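Local coordinates for phosphoacetylglucosamine mutase (PDB 5O9X), which interconverts N-acetylglucosamine 6-phosphate and N-acetylglucosamine 1-phosphate, probably by way of a bisphosphorylated sugar intermediate, at residues R289-Y293 / L303-D307. The protein carries 1 engineered substitution. Residues are numbered along the deposited sequence; the frame is centred on the assembly and turned at random.
Sequences RILYY and LLDGD. Unlike the reference sequence in segment 289-293: Leu291 (reference Val). With G16 (1,6-di-O-phosphono-alpha-D-glucopyranose), chain B.
This is an antiparallel strand pairing within a beta hairpin, at the edge of the mixed sheet of the second domain. Strand 301-304 is outermost; strand 290-295 lies between it and strand 279-283. Tyr292 and Leu304 form a hydrogen-bonded pair, CA atoms 4.8 Å apart. Tyr292 N donates to Leu304 O at 2.9 Å, and Leu304 N to Tyr292 O at 2.7 Å. Tyr293 and Leu303 follow as a non-hydrogen-bonded pair, CA to CA 4.4 Å. The paired residues have beta phi/psi; Asp305 (-93/-165) ends the strand before Gly306 (-55/-39) begins the helix. Tyr292 and Leu304 share one face, Tyr292 CB to Leu304 CB 3.7 Å; the Tyr292 hydroxyl is hydrogen-bonded to Glu436, and its ring meets Trp449 edge-to-face. On the opposite face, Leu303 (chi1 t) brings CD1 to 3.9 Å from Leu291 CG. Tyr293 (chi1 p) turns its ring away from Leu303; its hydroxyl is hydrogen-bonded to Ser282. The sheet belongs to one alpha/beta domain of the four-domain phosphohexomutase fold, and the hairpin exits into helix 306-324, toward the third domain. Asp305 is the N-cap: OD1 accepts a weak hydrogen bond from Asp307 N at 3.1 Å, a capping bond, while OD2 salt-bridges Lys263. Leu291 (reference valine; chi1 34°, off the usual wells) points toward 303-307, its CB 3.6 Å from Leu304 O. Extended Arg289 (m, t, t) grips the 1-phosphate: NE donates to G16 O3X at 3.0 Å, NH2 to G16 O1 at 3.2 Å.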
loop_
_atom_site.group_PDB
_atom_site.type_symbol
_atom_site.label_atom_id
_atom_site.label_comp_id
_atom_site.label_asym_id
_atom_site.label_seq_id
_atom_site.Cartn_x
_atom_site.Cartn_y
_atom_site.Cartn_z
ATOM N N ARG A 289 -3.570 1.955 3.607
ATOM C CA ARG A 289 -3.965 0.648 4.187
ATOM C C ARG A 289 -5.360 0.831 4.740
ATOM O O ARG A 289 -5.667 1.904 5.300
ATOM C CB ARG A 289 -3.075 0.298 5.389
ATOM C CG ARG A 289 -1.630 0.024 5.013
ATOM C CD ARG A 289 -0.900 -0.386 6.306
ATOM N NE ARG A 289 0.556 -0.486 6.062
ATOM C CZ ARG A 289 1.399 -1.022 6.936
ATOM N NH1 ARG A 289 0.941 -1.467 8.100
ATOM N NH2 ARG A 289 2.695 -1.042 6.710
ATOM N N ILE A 290 -6.174 -0.230 4.654
ATOM C CA ILE A 290 -7.439 -0.224 5.409
ATOM C C ILE A 290 -7.657 -1.617 6.027
ATOM O O ILE A 290 -7.429 -2.617 5.359
ATOM C CB ILE A 290 -8.619 0.163 4.548
ATOM C CG1 ILE A 290 -9.922 0.238 5.404
ATOM C CG2 ILE A 290 -8.700 -0.669 3.270
ATOM C CD1 ILE A 290 -11.018 0.973 4.706
ATOM N N LEU A 291 -8.050 -1.668 7.289
ATOM C CA LEU A 291 -8.860 -2.817 7.743
ATOM C C LEU A 291 -10.082 -2.570 8.449
ATOM O O LEU A 291 -10.312 -1.476 8.868
ATOM C CB LEU A 291 -8.161 -3.791 8.559
ATOM C CG LEU A 291 -7.136 -3.696 9.514
ATOM C CD1 LEU A 291 -6.193 -3.919 8.313
ATOM C CD2 LEU A 291 -7.332 -2.388 10.252
ATOM N N TYR A 292 -10.873 -3.619 8.561
ATOM C CA TYR A 292 -12.200 -3.510 9.145
ATOM C C TYR A 292 -12.206 -4.285 10.430
ATOM O O TYR A 292 -11.380 -5.193 10.602
ATOM C CB TYR A 292 -13.218 -4.225 8.144
ATOM C CG TYR A 292 -13.929 -3.206 7.217
ATOM C CD1 TYR A 292 -13.236 -2.665 6.085
ATOM C CD2 TYR A 292 -15.239 -2.780 7.504
ATOM C CE1 TYR A 292 -13.850 -1.718 5.228
ATOM C CE2 TYR A 292 -15.921 -1.864 6.633
ATOM C CZ TYR A 292 -15.200 -1.328 5.513
ATOM O OH TYR A 292 -15.818 -0.475 4.607
ATOM N N TYR A 293 -13.189 -4.013 11.308
ATOM C CA TYR A 293 -13.294 -4.728 12.568
ATOM C C TYR A 293 -14.603 -4.300 13.209
ATOM O O TYR A 293 -15.246 -3.324 12.785
ATOM C CB TYR A 293 -12.112 -4.415 13.545
ATOM C CG TYR A 293 -11.831 -2.932 13.691
ATOM C CD1 TYR A 293 -12.395 -2.149 14.795
ATOM C CD2 TYR A 293 -10.991 -2.293 12.750
ATOM C CE1 TYR A 293 -12.092 -0.781 14.899
ATOM C CE2 TYR A 293 -10.680 -0.940 12.871
ATOM C CZ TYR A 293 -11.258 -0.183 13.931
ATOM O OH TYR A 293 -10.904 1.161 14.022
ATOM N N LEU A 303 -11.443 -9.007 13.974
ATOM C CA LEU A 303 -10.658 -8.281 12.993
ATOM C C LEU A 303 -10.985 -8.786 11.604
ATOM O O LEU A 303 -11.049 -9.991 11.397
ATOM C CB LEU A 303 -9.126 -8.503 13.256
ATOM C CG LEU A 303 -8.152 -7.907 12.206
ATOM C CD1 LEU A 303 -8.281 -6.371 12.114
ATOM C CD2 LEU A 303 -6.723 -8.449 12.536
ATOM N N LEU A 304 -11.168 -7.853 10.647
ATOM C CA LEU A 304 -11.381 -8.206 9.255
ATOM C C LEU A 304 -10.294 -7.579 8.464
ATOM O O LEU A 304 -10.484 -6.471 7.960
ATOM C CB LEU A 304 -12.767 -7.830 8.685
ATOM C CG LEU A 304 -13.949 -8.518 9.453
ATOM C CD1 LEU A 304 -15.240 -7.634 9.434
ATOM C CD2 LEU A 304 -14.200 -9.885 8.870
ATOM N N ASP A 305 -9.203 -8.326 8.267
ATOM C CA ASP A 305 -7.957 -7.662 7.776
ATOM C C ASP A 305 -7.819 -7.702 6.247
ATOM O O ASP A 305 -8.796 -8.022 5.562
ATOM C CB ASP A 305 -6.714 -8.284 8.470
ATOM C CG ASP A 305 -6.446 -9.777 8.029
ATOM O OD1 ASP A 305 -7.056 -10.325 7.058
ATOM O OD2 ASP A 305 -5.553 -10.411 8.647
ATOM N N GLY A 306 -6.614 -7.411 5.706
ATOM C CA GLY A 306 -6.460 -7.391 4.222
ATOM C C GLY A 306 -6.880 -8.635 3.474
ATOM O O GLY A 306 -7.445 -8.563 2.352
ATOM N N ASP A 307 -6.588 -9.808 4.051
ATOM C CA ASP A 307 -7.016 -11.050 3.377
ATOM C C ASP A 307 -8.492 -11.280 3.413
ATOM O O ASP A 307 -9.054 -11.917 2.517
ATOM C CB ASP A 307 -6.273 -12.216 3.977
ATOM C CG ASP A 307 -4.800 -12.083 3.690
ATOM O OD1 ASP A 307 -4.393 -12.190 2.498
ATOM O OD2 ASP A 307 -4.033 -11.788 4.638
HETATM C C1 G16 B . 5.094 -0.657 3.354
HETATM C C2 G16 B . 4.880 -1.421 2.051
HETATM C C3 G16 B . 4.037 -2.709 2.318
HETATM C C4 G16 B . 4.622 -3.624 3.379
HETATM C C5 G16 B . 4.804 -2.808 4.652
HETATM C C6 G16 B . 5.638 -3.479 5.719
HETATM O O1 G16 B . 3.823 -0.234 3.857
HETATM O O2 G16 B . 4.274 -0.620 0.990
HETATM O O3 G16 B . 3.840 -3.315 1.103
HETATM O O4 G16 B . 3.771 -4.799 3.738
HETATM O O5 G16 B . 5.613 -1.630 4.420
HETATM O O6 G16 B . 6.988 -3.737 5.121
HETATM P P G16 B . 8.150 -4.356 6.070
HETATM O O1P G16 B . 7.592 -5.612 6.778
HETATM O O2P G16 B . 8.494 -3.298 7.145
HETATM O O3P G16 B . 9.406 -4.584 5.202
HETATM P "P'" G16 B . 3.443 1.340 4.104
HETATM O O1X G16 B . 4.133 2.174 2.990
HETATM O O2X G16 B . 4.117 1.764 5.449
HETATM O O3X G16 B . 1.967 1.441 4.279
#